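Local coordinates for protein laccase (Uncultured bacterium, PDB 4F7K) that probably couples the one-electron oxidation of phenolic substrates to the reduction of oxygen to water, as a laccase of the multicopper oxidase family, at residues Asn166-Val172 with Tyr256-Ile261. Residues are numbered along the deposited sequence; the frame is centred on the assembly and turned at random.
Sequences NFARALV and YLLGEI
Tyr256 reaches across to the backbone of Ala168, whose N donates a nearly straight hydrogen bond (175°) to the phenol OH at 3.1 Å. The CB of Tyr256 points toward the facing strand, and with CG anti to the backbone N (chi1 178°) the ring extends on so that OH arrives at the backbone of Ala168. Ala168 O sits at the ring's edge, in its plane, 3.3 Å from Tyr256 CE2, while the single methyl of Ala168 packs against Tyr256 CE2 and Leu258 CD2. A phenylalanine at Tyr256 would probably fill much the same space but leave Ala168 N without its acceptor.

Two residues on, Ala170 N bonds to Leu258 O at 2.9 Å, approaching from above the carbonyl plane, and its methyl rests on Leu258 CB. A side chain on Gly259 would run into Ala170 O, so glycine lets the strands come this close. Farther along, Val172 and Ile261 cross at about a right angle, both methyls of Val172 lying close to Ile261 CG1, an apolar meeting of branched side chains.

The strands run nearly parallel as edge strands of the two sheets in this cupredoxin-type domain, 167-173 pairing on with 131-140 and 256-261 with 245-249. The sheet edges are thus joined partly by a phenol standing in for a peptide carbonyl.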
loop_
_atom_site.group_PDB
_atom_site.type_symbol
_atom_site.label_atom_id
_atom_site.label_comp_id
_atom_site.label_asym_id
_atom_site.label_seq_id
_atom_site.Cartn_x
_atom_site.Cartn_y
_atom_site.Cartn_z
ATOM N N ASN A 166 14.770 -12.901 -5.317
ATOM C CA ASN A 166 14.736 -13.682 -6.531
ATOM C C ASN A 166 13.448 -13.708 -7.379
ATOM O O ASN A 166 13.528 -13.547 -8.595
ATOM C CB ASN A 166 15.274 -15.104 -6.302
ATOM C CG ASN A 166 15.902 -15.650 -7.544
ATOM O OD1 ASN A 166 15.846 -14.999 -8.587
ATOM N ND2 ASN A 166 16.530 -16.824 -7.458
ATOM N N PHE A 167 12.300 -13.984 -6.771
ATOM C CA PHE A 167 11.074 -14.062 -7.546
ATOM C C PHE A 167 10.148 -12.926 -7.131
ATOM O O PHE A 167 9.674 -12.891 -6.017
ATOM C CB PHE A 167 10.397 -15.438 -7.403
ATOM C CG PHE A 167 9.355 -15.694 -8.451
ATOM C CD1 PHE A 167 9.731 -15.954 -9.770
ATOM C CD2 PHE A 167 7.994 -15.614 -8.140
ATOM C CE1 PHE A 167 8.765 -16.153 -10.757
ATOM C CE2 PHE A 167 7.017 -15.807 -9.109
ATOM C CZ PHE A 167 7.391 -16.067 -10.419
ATOM N N ALA A 168 9.963 -11.963 -8.022
ATOM C CA ALA A 168 9.139 -10.786 -7.756
ATOM C C ALA A 168 8.114 -10.759 -8.870
ATOM O O ALA A 168 8.444 -11.115 -9.976
ATOM C CB ALA A 168 10.002 -9.546 -7.761
ATOM N N ARG A 169 6.863 -10.429 -8.557
ATOM C CA ARG A 169 5.821 -10.338 -9.560
ATOM C C ARG A 169 4.910 -9.181 -9.301
ATOM O O ARG A 169 4.640 -8.859 -8.145
ATOM C CB ARG A 169 4.927 -11.577 -9.568
ATOM C CG ARG A 169 5.311 -12.612 -10.572
ATOM C CD ARG A 169 4.322 -13.742 -10.506
ATOM N NE ARG A 169 3.260 -13.494 -11.439
ATOM C CZ ARG A 169 2.115 -14.158 -11.494
ATOM N NH1 ARG A 169 1.850 -15.172 -10.645
ATOM N NH2 ARG A 169 1.228 -13.786 -12.415
ATOM N N ALA A 170 4.428 -8.607 -10.396
ATOM C CA ALA A 170 3.349 -7.647 -10.416
ATOM C C ALA A 170 2.060 -8.396 -10.769
ATOM O O ALA A 170 1.906 -8.864 -11.863
ATOM C CB ALA A 170 3.639 -6.568 -11.484
ATOM N N LEU A 171 1.147 -8.513 -9.822
ATOM C CA LEU A 171 -0.123 -9.183 -10.044
ATOM C C LEU A 171 -1.128 -8.151 -10.470
ATOM O O LEU A 171 -1.269 -7.121 -9.810
ATOM C CB LEU A 171 -0.603 -9.851 -8.763
ATOM C CG LEU A 171 0.413 -10.859 -8.202
ATOM C CD1 LEU A 171 0.017 -11.326 -6.824
ATOM C CD2 LEU A 171 0.527 -12.068 -9.102
ATOM N N VAL A 172 -1.822 -8.446 -11.568
ATOM C CA VAL A 172 -2.702 -7.503 -12.208
ATOM C C VAL A 172 -4.126 -7.942 -11.919
ATOM O O VAL A 172 -4.467 -9.113 -12.081
ATOM C CB VAL A 172 -2.446 -7.441 -13.756
ATOM C CG1 VAL A 172 -3.356 -6.450 -14.403
ATOM C CG2 VAL A 172 -0.987 -7.041 -14.037
ATOM N N TYR A 256 14.488 -6.699 -15.070
ATOM C CA TYR A 256 13.752 -7.870 -14.611
ATOM C C TYR A 256 12.262 -7.620 -14.923
ATOM O O TYR A 256 11.711 -6.603 -14.503
ATOM C CB TYR A 256 13.990 -8.036 -13.096
ATOM C CG TYR A 256 13.241 -9.194 -12.479
ATOM C CD1 TYR A 256 13.857 -10.434 -12.340
ATOM C CD2 TYR A 256 11.934 -9.051 -12.035
ATOM C CE1 TYR A 256 13.190 -11.499 -11.798
ATOM C CE2 TYR A 256 11.247 -10.131 -11.479
ATOM C CZ TYR A 256 11.895 -11.341 -11.375
ATOM O OH TYR A 256 11.283 -12.404 -10.837
ATOM N N LEU A 257 11.602 -8.516 -15.646
ATOM C CA LEU A 257 10.163 -8.307 -15.921
ATOM C C LEU A 257 9.263 -8.793 -14.767
ATOM O O LEU A 257 9.181 -10.001 -14.524
ATOM C CB LEU A 257 9.738 -8.965 -17.257
ATOM C CG LEU A 257 8.310 -8.726 -17.784
ATOM C CD1 LEU A 257 8.062 -7.244 -18.061
ATOM C CD2 LEU A 257 8.056 -9.553 -19.078
ATOM N N LEU A 258 8.623 -7.839 -14.067
ATOM C CA LEU A 258 7.631 -8.109 -12.986
ATOM C C LEU A 258 6.317 -8.696 -13.506
ATOM O O LEU A 258 5.701 -9.551 -12.868
ATOM C CB LEU A 258 7.315 -6.836 -12.206
ATOM C CG LEU A 258 8.501 -6.137 -11.538
ATOM C CD1 LEU A 258 8.091 -4.729 -11.047
ATOM C CD2 LEU A 258 8.974 -6.990 -10.381
ATOM N N GLY A 259 5.890 -8.214 -14.669
ATOM C CA GLY A 259 4.682 -8.721 -15.294
ATOM C C GLY A 259 4.259 -7.784 -16.401
ATOM O O GLY A 259 4.918 -6.775 -16.648
ATOM N N GLU A 260 3.152 -8.121 -17.057
ATOM C CA GLU A 260 2.658 -7.360 -18.198
ATOM C C GLU A 260 1.148 -7.441 -18.371
ATOM O O GLU A 260 0.479 -8.310 -17.811
ATOM C CB GLU A 260 3.386 -7.765 -19.491
ATOM C CG GLU A 260 3.338 -9.244 -19.822
ATOM C CD GLU A 260 4.417 -9.641 -20.813
ATOM O OE1 GLU A 260 5.342 -8.831 -21.057
ATOM O OE2 GLU A 260 4.331 -10.760 -21.367
ATOM N N ILE A 261 0.620 -6.489 -19.126
ATOM C CA ILE A 261 -0.781 -6.463 -19.485
ATOM C C ILE A 261 -0.756 -6.653 -20.997
ATOM O O ILE A 261 -0.258 -5.791 -21.719
ATOM C CB ILE A 261 -1.432 -5.114 -19.098
ATOM C CG1 ILE A 261 -1.368 -4.924 -17.580
ATOM C CG2 ILE A 261 -2.862 -5.028 -19.598
ATOM C CD1 ILE A 261 -1.680 -3.546 -17.126
#